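Local coordinates for protein elongation factor G (Thermus thermophilus, PDB 2DY1) that probably acts as a GTPase in the elongation phase of protein synthesis, and binds GTP with a magnesium ion, at residues K461-G466 / L487-E492; V483-E488 / A535-G540; S491-E496 / M531-I536; I512-K517 / A551-A556; H568-E573 / Y646-P651. One frame throughout, in Å; residues are numbered along the deposited sequence.

Interaction 1. Residues K461-G466 / L487-E492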
# COMPACT_ATOMS: atom_id res chain seq x y z
N LYS A 461 26.87 30.60 -13.13
CA LYS A 461 26.27 31.39 -14.20
C LYS A 461 27.26 31.95 -15.23
O LYS A 461 26.85 32.38 -16.31
CB LYS A 461 25.46 32.54 -13.60
CG LYS A 461 24.11 32.13 -13.03
CD LYS A 461 23.29 33.36 -12.65
CE LYS A 461 21.84 33.00 -12.32
NZ LYS A 461 21.04 34.21 -11.97
N LYS A 462 28.55 31.94 -14.91
CA LYS A 462 29.54 32.43 -15.85
C LYS A 462 30.81 31.59 -15.87
O LYS A 462 31.12 30.86 -14.92
CB LYS A 462 29.89 33.90 -15.56
CG LYS A 462 30.67 34.15 -14.28
CD LYS A 462 30.97 35.64 -14.12
CE LYS A 462 31.77 35.93 -12.86
NZ LYS A 462 32.13 37.37 -12.73
N VAL A 463 31.53 31.69 -16.98
CA VAL A 463 32.76 30.94 -17.16
C VAL A 463 33.86 31.54 -16.30
O VAL A 463 33.90 32.75 -16.08
CB VAL A 463 33.22 30.97 -18.62
CG1 VAL A 463 34.54 30.22 -18.77
CG2 VAL A 463 32.16 30.35 -19.52
N ALA A 464 34.74 30.68 -15.80
CA ALA A 464 35.87 31.11 -15.00
C ALA A 464 36.95 30.05 -15.07
O ALA A 464 36.68 28.89 -15.38
CB ALA A 464 35.44 31.35 -13.55
N GLU A 465 38.19 30.44 -14.80
CA GLU A 465 39.28 29.48 -14.83
C GLU A 465 40.38 29.91 -13.89
O GLU A 465 40.51 31.08 -13.53
CB GLU A 465 39.81 29.30 -16.25
CG GLU A 465 40.57 30.50 -16.80
CD GLU A 465 41.01 30.30 -18.24
OE1 GLU A 465 41.97 31.00 -18.65
OE2 GLU A 465 40.41 29.47 -18.96
N GLY A 466 41.17 28.94 -13.46
CA GLY A 466 42.22 29.23 -12.53
C GLY A 466 43.01 28.02 -12.15
O GLY A 466 42.78 26.90 -12.63
N LEU A 487 35.83 26.18 -15.60
CA LEU A 487 34.47 25.74 -15.32
C LEU A 487 33.52 26.53 -16.20
O LEU A 487 33.63 27.75 -16.32
CB LEU A 487 34.09 25.99 -13.85
CG LEU A 487 34.82 25.18 -12.78
CD1 LEU A 487 34.25 25.56 -11.41
CD2 LEU A 487 34.64 23.68 -13.03
N GLU A 488 32.57 25.84 -16.83
CA GLU A 488 31.62 26.52 -17.69
C GLU A 488 30.22 26.07 -17.36
O GLU A 488 29.98 24.88 -17.10
CB GLU A 488 31.89 26.19 -19.15
CG GLU A 488 33.31 26.46 -19.59
CD GLU A 488 33.52 26.15 -21.06
OE1 GLU A 488 32.79 25.29 -21.60
OE2 GLU A 488 34.44 26.75 -21.66
N PRO A 489 29.26 27.01 -17.34
CA PRO A 489 27.88 26.61 -17.03
C PRO A 489 27.49 25.58 -18.08
O PRO A 489 27.88 25.70 -19.24
CB PRO A 489 27.11 27.92 -17.19
CG PRO A 489 28.12 28.96 -16.79
CD PRO A 489 29.37 28.46 -17.50
N ALA A 490 26.73 24.56 -17.69
CA ALA A 490 26.31 23.53 -18.64
C ALA A 490 25.01 22.89 -18.15
O ALA A 490 24.71 22.93 -16.96
CB ALA A 490 27.38 22.48 -18.79
N SER A 491 24.25 22.29 -19.06
CA SER A 491 22.99 21.67 -18.66
C SER A 491 23.23 20.40 -17.86
O SER A 491 22.42 20.02 -17.02
CB SER A 491 22.14 21.34 -19.89
OG SER A 491 22.75 20.32 -20.66
N GLU A 492 24.35 19.73 -18.14
CA GLU A 492 24.69 18.49 -17.46
C GLU A 492 26.18 18.45 -17.18
O GLU A 492 26.97 19.10 -17.86
CB GLU A 492 24.31 17.30 -18.34
CG GLU A 492 22.93 17.44 -18.98
CD GLU A 492 22.52 16.20 -19.73
OE1 GLU A 492 23.28 15.75 -20.62
OE2 GLU A 492 21.42 15.67 -19.44
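Val463 sets its two methyl branches against the opposite strand where regular pairing gives out. With CG1 anti to the backbone N (chi1 178°), that methyl lies 3.6 Å from Leu487 O and 4.0 Å from Glu488 CG. The other, CG2, stands beside the backbone N and meets Pro489 CD at 3.9 Å. Val463 and Glu488 run alongside each other, and the acid's methylene stem gives the valine an apolar neighbour while its carboxylate goes on to Arg486. Pro489 instead crosses Val463 at about a right angle, and its CG rests on the backbone, 3.5 Å from Lys462 N. A proline suits this place, where the strand ends and an amide hydrogen is no longer needed for pairing.

Next along, Ala464 and Leu487 form a hydrogen-bonded antiparallel pair. Leu487 N reaches Ala464 O at 2.8 Å, and Ala464 N returns a longer bond of 3.2 Å to Leu487 O. Both side chains touch Val563 of helix 549-566; the small CB of the alanine suits a buried place against a helix, and Leu487 also meets Phe560. The arrangement is the open end of a beta hairpin, strands 464-474 and 477-489, in the S5-like domain IV of elongation factor G.

Interaction 2. Residues V483-E488 / A535-G540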
# COMPACT_ATOMS: atom_id res chain seq x y z
N VAL A 483 47.15 21.84 -11.26
CA VAL A 483 46.04 21.72 -12.19
C VAL A 483 45.43 23.06 -12.59
O VAL A 483 45.16 23.90 -11.73
CB VAL A 483 44.90 20.86 -11.52
CG1 VAL A 483 43.67 20.79 -12.42
CG2 VAL A 483 45.42 19.47 -11.21
N TRP A 484 45.25 23.26 -13.89
CA TRP A 484 44.58 24.46 -14.34
C TRP A 484 43.19 23.97 -14.79
O TRP A 484 43.07 23.10 -15.67
CB TRP A 484 45.32 25.13 -15.49
CG TRP A 484 46.51 25.88 -15.00
CD1 TRP A 484 47.76 25.38 -14.79
CD2 TRP A 484 46.56 27.27 -14.62
NE1 TRP A 484 48.59 26.38 -14.30
CE2 TRP A 484 47.88 27.54 -14.19
CE3 TRP A 484 45.61 28.31 -14.60
CZ2 TRP A 484 48.28 28.82 -13.74
CZ3 TRP A 484 46.01 29.58 -14.16
CH2 TRP A 484 47.33 29.81 -13.74
N LEU A 485 42.17 24.57 -14.19
CA LEU A 485 40.78 24.20 -14.40
C LEU A 485 39.89 25.33 -14.91
O LEU A 485 39.93 26.44 -14.39
CB LEU A 485 40.19 23.71 -13.07
CG LEU A 485 38.68 23.44 -13.05
CD1 LEU A 485 38.41 22.14 -13.80
CD2 LEU A 485 38.20 23.29 -11.59
N ARG A 486 39.08 25.04 -15.92
CA ARG A 486 38.12 26.01 -16.44
C ARG A 486 36.74 25.39 -16.17
O ARG A 486 36.52 24.22 -16.47
CB ARG A 486 38.33 26.20 -17.95
CG ARG A 486 37.38 27.18 -18.63
CD ARG A 486 37.68 27.18 -20.14
NE ARG A 486 36.83 28.08 -20.92
CZ ARG A 486 36.99 29.40 -21.01
NH1 ARG A 486 37.98 30.00 -20.36
NH2 ARG A 486 36.17 30.12 -21.76
N LEU A 487 35.83 26.18 -15.60
CA LEU A 487 34.47 25.74 -15.32
C LEU A 487 33.52 26.53 -16.20
O LEU A 487 33.63 27.75 -16.32
CB LEU A 487 34.09 25.99 -13.85
CG LEU A 487 34.82 25.18 -12.78
CD1 LEU A 487 34.25 25.56 -11.41
CD2 LEU A 487 34.64 23.68 -13.03
N GLU A 488 32.57 25.84 -16.83
CA GLU A 488 31.62 26.52 -17.69
C GLU A 488 30.22 26.07 -17.36
O GLU A 488 29.98 24.88 -17.10
CB GLU A 488 31.89 26.19 -19.15
CG GLU A 488 33.31 26.46 -19.59
CD GLU A 488 33.52 26.15 -21.06
OE1 GLU A 488 32.79 25.29 -21.60
OE2 GLU A 488 34.44 26.75 -21.66
N ALA A 535 33.71 20.74 -16.54
CA ALA A 535 35.02 20.96 -15.96
C ALA A 535 36.05 20.58 -17.03
O ALA A 535 36.08 19.45 -17.50
CB ALA A 535 35.20 20.09 -14.71
N ILE A 536 36.89 21.55 -17.38
CA ILE A 536 37.92 21.36 -18.39
C ILE A 536 39.31 21.51 -17.75
O ILE A 536 39.63 22.57 -17.19
CB ILE A 536 37.77 22.42 -19.51
CG1 ILE A 536 36.37 22.32 -20.13
CG2 ILE A 536 38.84 22.20 -20.57
CD1 ILE A 536 36.07 23.42 -21.15
N VAL A 537 40.12 20.45 -17.80
CA VAL A 537 41.48 20.50 -17.26
C VAL A 537 42.33 20.76 -18.49
O VAL A 537 42.43 19.91 -19.38
CB VAL A 537 41.84 19.19 -16.56
CG1 VAL A 537 43.35 19.19 -16.17
CG2 VAL A 537 40.98 19.06 -15.31
N TYR A 538 42.93 21.94 -18.54
CA TYR A 538 43.65 22.37 -19.73
C TYR A 538 45.14 22.64 -19.64
O TYR A 538 45.77 22.91 -20.65
CB TYR A 538 42.96 23.61 -20.29
CG TYR A 538 43.03 24.84 -19.40
CD1 TYR A 538 42.09 25.06 -18.38
CD2 TYR A 538 44.03 25.79 -19.59
CE1 TYR A 538 42.17 26.20 -17.58
CE2 TYR A 538 44.11 26.92 -18.80
CZ TYR A 538 43.18 27.13 -17.80
OH TYR A 538 43.27 28.26 -17.02
N ASN A 539 45.69 22.61 -18.43
CA ASN A 539 47.12 22.84 -18.28
C ASN A 539 47.47 22.34 -16.88
O ASN A 539 46.59 21.98 -16.09
CB ASN A 539 47.43 24.34 -18.44
CG ASN A 539 48.92 24.63 -18.61
OD1 ASN A 539 49.36 25.79 -18.49
ND2 ASN A 539 49.70 23.61 -18.92
N GLY A 540 48.76 22.30 -16.58
CA GLY A 540 49.19 21.83 -15.27
C GLY A 540 50.62 21.35 -15.39
O GLY A 540 51.29 21.59 -16.40
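Trp484 lays its CB over one face of the Tyr538 ring, a CH-pi contact 3.9 Å from CB to the ring centroid. The tyrosine's CG stands between its own backbone N and carbonyl carbon (chi1 66°), and its ring lies across the neighbouring strand, with Arg486 N at the ring edge. Tyr538 OH comes to 3.4 Å from Trp484 CE3, although the two rings meet obliquely rather than as a stack.

Beneath this pair runs the antiparallel backbone ladder. Arg486 N to Ile536 O and Ile536 N to Arg486 O are both 2.8 Å, and Tyr538 N reaches Trp484 O at a longer 3.1 Å. The opposite face is aliphatic: Leu485 CD1 packs on Ala535 CB at 3.9 Å, and Val483 CG1 on Val537 CG1. Behind it lie helices 509-520 and 549-566, which explains the buried, branched residues here. Near the strand end, Gly540 has backbone angles at which a CB would jam against the preceding carbonyl.

Further out, Arg486 runs extended to NE, which bonds Glu488 OE2 at 2.8 Å on the anti side of the carboxylate; its NH1 pairs with Glu465. Ile536 CD1 lies against that carboxylate, 3.7 Å from Glu488 CD. The chemistry implies a two-faced sheet, with hydrocarbon turned to the helices and aromatic and charged groups on the partly exposed side, where the two acids that grip the guanidinium would probably limit its movement.

Interaction 3. Residues S491-E496 / M531-I536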
# COMPACT_ATOMS: atom_id res chain seq x y z
N SER A 491 24.25 22.29 -19.06
CA SER A 491 22.99 21.67 -18.66
C SER A 491 23.23 20.40 -17.86
O SER A 491 22.42 20.02 -17.02
CB SER A 491 22.14 21.34 -19.89
OG SER A 491 22.75 20.32 -20.66
N GLU A 492 24.35 19.73 -18.14
CA GLU A 492 24.69 18.49 -17.46
C GLU A 492 26.18 18.45 -17.18
O GLU A 492 26.97 19.10 -17.86
CB GLU A 492 24.31 17.30 -18.34
CG GLU A 492 22.93 17.44 -18.98
CD GLU A 492 22.52 16.20 -19.73
OE1 GLU A 492 23.28 15.75 -20.62
OE2 GLU A 492 21.42 15.67 -19.44
N TYR A 493 26.57 17.66 -16.18
CA TYR A 493 27.97 17.52 -15.82
C TYR A 493 28.79 16.93 -16.95
O TYR A 493 28.34 16.05 -17.68
CB TYR A 493 28.13 16.64 -14.57
CG TYR A 493 29.55 16.22 -14.29
CD1 TYR A 493 30.06 15.03 -14.79
CD2 TYR A 493 30.40 17.04 -13.53
CE1 TYR A 493 31.39 14.66 -14.56
CE2 TYR A 493 31.73 16.68 -13.30
CZ TYR A 493 32.22 15.49 -13.81
OH TYR A 493 33.53 15.14 -13.60
N GLY A 494 30.02 17.43 -17.08
CA GLY A 494 30.92 16.94 -18.09
C GLY A 494 32.34 17.21 -17.64
O GLY A 494 32.61 18.23 -17.03
N PHE A 495 33.24 16.27 -17.92
CA PHE A 495 34.65 16.44 -17.59
C PHE A 495 35.41 16.31 -18.90
O PHE A 495 35.22 15.33 -19.64
CB PHE A 495 35.13 15.36 -16.62
CG PHE A 495 36.60 15.44 -16.32
CD1 PHE A 495 37.07 16.32 -15.35
CD2 PHE A 495 37.51 14.66 -17.03
CE1 PHE A 495 38.44 16.42 -15.10
CE2 PHE A 495 38.88 14.76 -16.78
CZ PHE A 495 39.34 15.64 -15.81
N GLU A 496 36.25 17.29 -19.20
CA GLU A 496 37.04 17.27 -20.42
C GLU A 496 38.53 17.30 -20.14
O GLU A 496 39.01 18.20 -19.46
CB GLU A 496 36.72 18.49 -21.30
CG GLU A 496 35.48 18.37 -22.15
CD GLU A 496 35.24 19.64 -22.96
OE1 GLU A 496 36.23 20.32 -23.31
OE2 GLU A 496 34.06 19.94 -23.25
N MET A 531 26.05 21.30 -9.41
CA MET A 531 25.70 20.66 -10.66
C MET A 531 25.69 21.68 -11.80
O MET A 531 25.95 22.86 -11.60
CB MET A 531 24.32 19.99 -10.56
CG MET A 531 23.18 20.96 -10.22
SD MET A 531 21.53 20.16 -10.23
CE MET A 531 21.99 18.50 -10.02
N GLY A 532 25.38 21.20 -12.99
CA GLY A 532 25.30 22.07 -14.14
C GLY A 532 26.58 22.77 -14.56
O GLY A 532 26.58 23.97 -14.83
N PHE A 533 27.68 22.03 -14.61
CA PHE A 533 28.95 22.61 -15.05
C PHE A 533 29.79 21.62 -15.81
O PHE A 533 29.70 20.41 -15.60
CB PHE A 533 29.78 23.12 -13.86
CG PHE A 533 30.25 22.05 -12.93
CD1 PHE A 533 29.50 21.70 -11.81
CD2 PHE A 533 31.44 21.37 -13.17
CE1 PHE A 533 29.93 20.69 -10.94
CE2 PHE A 533 31.88 20.36 -12.31
CZ PHE A 533 31.12 20.02 -11.19
N LYS A 534 30.62 22.16 -16.70
CA LYS A 534 31.55 21.37 -17.47
C LYS A 534 32.89 21.75 -16.86
O LYS A 534 33.16 22.93 -16.64
CB LYS A 534 31.51 21.76 -18.95
CG LYS A 534 32.47 20.96 -19.82
CD LYS A 534 32.41 21.40 -21.28
CE LYS A 534 31.03 21.19 -21.89
NZ LYS A 534 30.99 21.55 -23.33
N ALA A 535 33.71 20.74 -16.54
CA ALA A 535 35.02 20.96 -15.96
C ALA A 535 36.05 20.58 -17.03
O ALA A 535 36.08 19.45 -17.50
CB ALA A 535 35.20 20.09 -14.71
N ILE A 536 36.89 21.55 -17.38
CA ILE A 536 37.92 21.36 -18.39
C ILE A 536 39.31 21.51 -17.75
O ILE A 536 39.63 22.57 -17.19
CB ILE A 536 37.77 22.42 -19.51
CG1 ILE A 536 36.37 22.32 -20.13
CG2 ILE A 536 38.84 22.20 -20.57
CD1 ILE A 536 36.07 23.42 -21.15
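Tyr493 turns the edge of its ring toward the face of Phe533 in an offset edge-to-face pair, the planes at 90° and the centroids 5.5 Å apart. The two side chains run in the same direction, and the closest carbons are Tyr493 CE2 and Phe533 CE2 at 3.8 Å. Phe533 CG stands between its backbone N and carbonyl carbon (chi1 65°), which starts its ring on the side where the tyrosine lies. Beyond the ring, Tyr493 OH bonds Glu513.

On the other face of the sheet, Glu496 and Lys534 cross obliquely. The lysine chain bends at chi3 (-62°), and NZ comes to 3.5 Å from Glu496 OE2, a weak salt bridge. The stronger partner of this acid is Arg498, which takes OE1. Glu496 CB lies 4.0 Å from Ile536 CG1, giving its methylene stem an apolar neighbour while the carboxylate meets the charges.

Between these groups the backbones pair in parallel: Ala535 N to Gly494 O and Glu496 N to Ala535 O are each 2.8 Å.

The contact closes a beta-alpha-beta unit of strand 494-497, helix 509-520 and strand 533-541. Phe495 and Tyr493 reach that helix, Phe533 meets Phe560 of helix 549-566, and strand 477-489 flanks strand 533-541 across from strand 494-497.

Interaction 4. Residues I512-K517 / A551-A556; sequences IEEGIK and AFQIAA
Ile512 lies alongside Phe552 and sets CD1 3.7 Å from CD2 of the phenylalanine ring. CG1 stands anti to the carbonyl carbon (chi1 -70°) and passes close to the same ring atom. The second branch, CG2, is turned to the other neighbour and meets Ala556 CB at 4.0 Å. An alanine in place of Ile512 would probably open a gap beside the Phe552 ring and deprive Ala556 CB of the CG2 methyl.

Ala556 points its CB toward the facing helix, where it comes to 3.4 Å from Ile512 O and also packs against Ile516 CG1; the small side chain suits this close approach. Glycine suits the place of Gly515, because a CB there would clash with Gln553 O, whereas the bare CA sits 3.5 Å from that oxygen in a CA-H...O contact. With two small residues at the interface, the segment axes come within 7.2 Å, crossing at -42°.

Toward the partly exposed side, Glu514 and Gln553 meet at a slant, their carboxylate and amide planes turned 54° against each other. Ile512 and Ile516 continue onto Val537 of the sheet, and Phe552 onto Val483, so both helices cover one sheet face.

The chemistry is therefore almost wholly apolar: close fit and dispersion hold the helices together, while backbone bonds such as Ile516 N to Ile512 O and Ala556 N to Phe552 O stay within each helix.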
# COMPACT_ATOMS: atom_id res chain seq x y z
N ILE A 512 42.27 13.43 -10.88
CA ILE A 512 41.87 14.81 -11.04
C ILE A 512 40.35 14.88 -11.09
O ILE A 512 39.75 15.70 -10.39
CB ILE A 512 42.53 15.40 -12.31
CG1 ILE A 512 44.05 15.55 -12.04
CG2 ILE A 512 41.92 16.77 -12.68
CD1 ILE A 512 44.90 15.86 -13.27
N GLU A 513 39.71 14.04 -11.89
CA GLU A 513 38.25 14.07 -11.93
C GLU A 513 37.68 13.77 -10.55
O GLU A 513 36.69 14.38 -10.14
CB GLU A 513 37.69 13.07 -12.95
CG GLU A 513 36.17 13.18 -13.05
CD GLU A 513 35.57 12.51 -14.28
OE1 GLU A 513 36.25 11.69 -14.93
OE2 GLU A 513 34.39 12.81 -14.58
N GLU A 514 38.28 12.83 -9.83
CA GLU A 514 37.82 12.49 -8.48
C GLU A 514 37.82 13.72 -7.58
O GLU A 514 36.86 13.96 -6.84
CB GLU A 514 38.72 11.43 -7.84
CG GLU A 514 38.49 10.00 -8.27
CD GLU A 514 39.45 9.05 -7.58
OE1 GLU A 514 39.63 9.17 -6.34
OE2 GLU A 514 40.03 8.17 -8.27
N GLY A 515 38.91 14.48 -7.61
CA GLY A 515 39.02 15.67 -6.79
C GLY A 515 37.99 16.73 -7.12
O GLY A 515 37.50 17.44 -6.25
N ILE A 516 37.67 16.87 -8.40
CA ILE A 516 36.65 17.84 -8.80
C ILE A 516 35.30 17.36 -8.31
O ILE A 516 34.53 18.14 -7.75
CB ILE A 516 36.62 18.01 -10.35
CG1 ILE A 516 37.80 18.88 -10.79
CG2 ILE A 516 35.30 18.65 -10.78
CD1 ILE A 516 38.39 18.48 -12.14
N LYS A 517 35.01 16.08 -8.50
CA LYS A 517 33.72 15.55 -8.05
C LYS A 517 33.58 15.69 -6.53
O LYS A 517 32.51 16.04 -6.03
CB LYS A 517 33.55 14.10 -8.48
CG LYS A 517 33.25 13.92 -9.97
CD LYS A 517 33.11 12.44 -10.31
CE LYS A 517 32.65 12.22 -11.74
NZ LYS A 517 32.52 10.76 -12.05
N ALA A 551 48.01 14.18 -4.32
CA ALA A 551 48.43 15.54 -4.63
C ALA A 551 47.55 16.11 -5.74
O ALA A 551 47.17 17.28 -5.69
CB ALA A 551 49.88 15.54 -5.07
N PHE A 552 47.23 15.28 -6.72
CA PHE A 552 46.38 15.76 -7.81
C PHE A 552 44.91 15.87 -7.41
O PHE A 552 44.22 16.75 -7.91
CB PHE A 552 46.56 14.90 -9.07
CG PHE A 552 47.65 15.40 -9.98
CD1 PHE A 552 48.88 14.75 -10.06
CD2 PHE A 552 47.48 16.60 -10.68
CE1 PHE A 552 49.93 15.28 -10.82
CE2 PHE A 552 48.52 17.14 -11.44
CZ PHE A 552 49.75 16.48 -11.51
N GLN A 553 44.43 15.02 -6.50
CA GLN A 553 43.03 15.12 -6.05
C GLN A 553 42.89 16.43 -5.30
O GLN A 553 41.91 17.15 -5.48
CB GLN A 553 42.67 13.97 -5.09
CG GLN A 553 42.75 12.58 -5.68
CD GLN A 553 42.27 11.50 -4.71
OE1 GLN A 553 42.70 10.35 -4.79
NE2 GLN A 553 41.36 11.87 -3.81
N ILE A 554 43.87 16.74 -4.45
CA ILE A 554 43.83 17.98 -3.69
C ILE A 554 43.95 19.20 -4.60
O ILE A 554 43.20 20.16 -4.47
CB ILE A 554 44.96 18.04 -2.62
CG1 ILE A 554 44.82 16.87 -1.65
CG2 ILE A 554 44.90 19.38 -1.89
CD1 ILE A 554 45.94 16.80 -0.62
N ALA A 555 44.93 19.17 -5.51
CA ALA A 555 45.11 20.29 -6.42
C ALA A 555 43.83 20.54 -7.21
O ALA A 555 43.41 21.68 -7.41
CB ALA A 555 46.28 20.01 -7.36
N ALA A 556 43.19 19.45 -7.65
CA ALA A 556 41.95 19.55 -8.42
C ALA A 556 40.82 20.14 -7.56
O ALA A 556 40.07 21.00 -8.01
CB ALA A 556 41.57 18.17 -8.97

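Interaction 5. Residues H568-E573 / Y646-P651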
# COMPACT_ATOMS: atom_id res chain seq x y z
N HIS A 568 30.24 33.05 -10.55
CA HIS A 568 28.90 33.53 -10.20
C HIS A 568 27.94 32.39 -9.84
O HIS A 568 27.00 32.07 -10.57
CB HIS A 568 28.31 34.35 -11.34
CG HIS A 568 27.13 35.18 -10.92
ND1 HIS A 568 25.84 34.71 -10.94
CD2 HIS A 568 27.06 36.43 -10.40
CE1 HIS A 568 25.02 35.63 -10.46
NE2 HIS A 568 25.74 36.68 -10.12
N PRO A 569 28.19 31.76 -8.69
CA PRO A 569 27.38 30.66 -8.18
C PRO A 569 25.97 31.11 -7.77
O PRO A 569 25.78 32.24 -7.32
CB PRO A 569 28.20 30.15 -7.00
CG PRO A 569 28.95 31.36 -6.55
CD PRO A 569 29.37 31.99 -7.84
N VAL A 570 25.00 30.23 -7.96
CA VAL A 570 23.61 30.52 -7.61
C VAL A 570 22.95 29.30 -6.99
O VAL A 570 23.33 28.16 -7.28
CB VAL A 570 22.79 30.96 -8.84
CG1 VAL A 570 23.40 32.20 -9.46
CG2 VAL A 570 22.72 29.83 -9.86
N LEU A 571 21.95 29.55 -6.15
CA LEU A 571 21.22 28.49 -5.45
C LEU A 571 20.10 27.89 -6.30
O LEU A 571 19.37 28.61 -6.98
CB LEU A 571 20.62 29.03 -4.15
CG LEU A 571 20.07 28.00 -3.17
CD1 LEU A 571 21.22 27.21 -2.55
CD2 LEU A 571 19.28 28.71 -2.08
N LEU A 572 19.98 26.56 -6.25
CA LEU A 572 18.95 25.85 -7.00
C LEU A 572 18.07 25.08 -6.02
O LEU A 572 18.54 24.68 -4.96
CB LEU A 572 19.58 24.86 -7.98
CG LEU A 572 20.55 25.39 -9.05
CD1 LEU A 572 21.09 24.21 -9.84
CD2 LEU A 572 19.83 26.37 -9.97
N GLU A 573 16.81 24.87 -6.38
CA GLU A 573 15.91 24.11 -5.53
C GLU A 573 15.15 23.13 -6.39
O GLU A 573 14.95 23.35 -7.58
CB GLU A 573 14.93 25.04 -4.80
CG GLU A 573 13.88 25.68 -5.68
CD GLU A 573 12.94 26.58 -4.89
OE1 GLU A 573 12.48 26.15 -3.81
OE2 GLU A 573 12.67 27.71 -5.34
N TYR A 646 15.56 21.07 -11.35
CA TYR A 646 16.05 22.05 -10.40
C TYR A 646 15.93 23.42 -11.06
O TYR A 646 16.08 23.54 -12.28
CB TYR A 646 17.52 21.79 -10.04
CG TYR A 646 17.70 20.88 -8.85
CD1 TYR A 646 17.63 19.49 -8.99
CD2 TYR A 646 17.88 21.40 -7.57
CE1 TYR A 646 17.73 18.65 -7.88
CE2 TYR A 646 17.99 20.57 -6.45
CZ TYR A 646 17.91 19.20 -6.62
OH TYR A 646 17.99 18.39 -5.51
N ALA A 647 15.65 24.44 -10.26
CA ALA A 647 15.53 25.78 -10.80
C ALA A 647 16.15 26.73 -9.81
O ALA A 647 16.25 26.42 -8.63
CB ALA A 647 14.06 26.14 -11.03
N GLU A 648 16.59 27.88 -10.29
CA GLU A 648 17.21 28.87 -9.42
C GLU A 648 16.18 29.36 -8.40
O GLU A 648 15.02 29.62 -8.74
CB GLU A 648 17.74 30.04 -10.26
CG GLU A 648 18.60 29.59 -11.44
CD GLU A 648 19.13 30.74 -12.29
OE1 GLU A 648 18.79 31.91 -12.00
OE2 GLU A 648 19.87 30.47 -13.26
N VAL A 649 16.62 29.49 -7.16
CA VAL A 649 15.77 29.96 -6.07
C VAL A 649 15.63 31.47 -6.17
O VAL A 649 16.62 32.19 -6.33
CB VAL A 649 16.40 29.61 -4.71
CG1 VAL A 649 15.57 30.20 -3.57
CG2 VAL A 649 16.51 28.10 -4.55
N PRO A 650 14.38 31.98 -6.10
CA PRO A 650 14.20 33.44 -6.19
C PRO A 650 15.20 34.15 -5.27
O PRO A 650 15.43 33.73 -4.14
CB PRO A 650 12.76 33.61 -5.76
CG PRO A 650 12.10 32.41 -6.39
CD PRO A 650 13.08 31.29 -6.05
N PRO A 651 15.82 35.24 -5.76
CA PRO A 651 16.81 36.03 -5.02
C PRO A 651 16.49 36.26 -3.55
O PRO A 651 17.37 36.17 -2.70
CB PRO A 651 16.86 37.33 -5.82
CG PRO A 651 16.62 36.87 -7.22
CD PRO A 651 15.46 35.90 -7.03
O HOH W 1 12.63 28.13 -8.16
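Glu573 and Ala647 exchange two backbone bonds, Glu573 N to Ala647 O at 2.8 Å and Ala647 N to Glu573 O at 3.0 Å. They belong to the antiparallel sheet of the C-terminal domain, whose strand and helix order is ferredoxin-like. Val649 N adds a bond to Leu571 O at 2.9 Å, its donor 35° above the carbonyl plane as the chain leaves the strand.

The carboxylate of this buried glutamate is held by several partners. OE2 forms a salt bridge with Arg598 and accepts a bond from a water that also donates to Glu648 O, tying the side chain to the facing backbone. An alanine in place of Glu573 would probably leave Arg598 without this acidic mate and the water with one anchor fewer.

Glu573 CG, between its backbone N and carbonyl carbon (chi1 70°), lies against Val649 CG2, which also presses on Glu573 CB at 3.5 Å. Leu571 runs alongside the same valine, and both touch Ala654 of helix 651-663, which begins just after Pro650 at the N-cap; a proline there suits a position needing no helical amide bond. Leu572 CD2 meets Glu648 CG at 3.7 Å. Tyr646 sends its OH to Pro455 O and brings ring atom CD2 to 3.4 Å from Glu573 C.

Interactions 1, 2 and 3 are successive pairings in one mixed sheet: 1 and 2 share strand 477-489, 2 and 3 share strand 533-541. Each is partly buried, with backbone bonds inside and charged groups on the outer face, where Glu465 of interaction 1 pairs with Arg486 of interaction 2. Interaction 4 is the buried one, and its two helices lie on the sheet's apolar face: Val483 and Val537 of interaction 2 touch Phe552 and Ile512. Interaction 5, in the next domain and about 26 Å from interaction 4 between centres, is partly buried and joins strand bonds to a water-linked acid; it touches interaction 1 through Lys461 and His568 and interaction 3 through Met531 and Leu572.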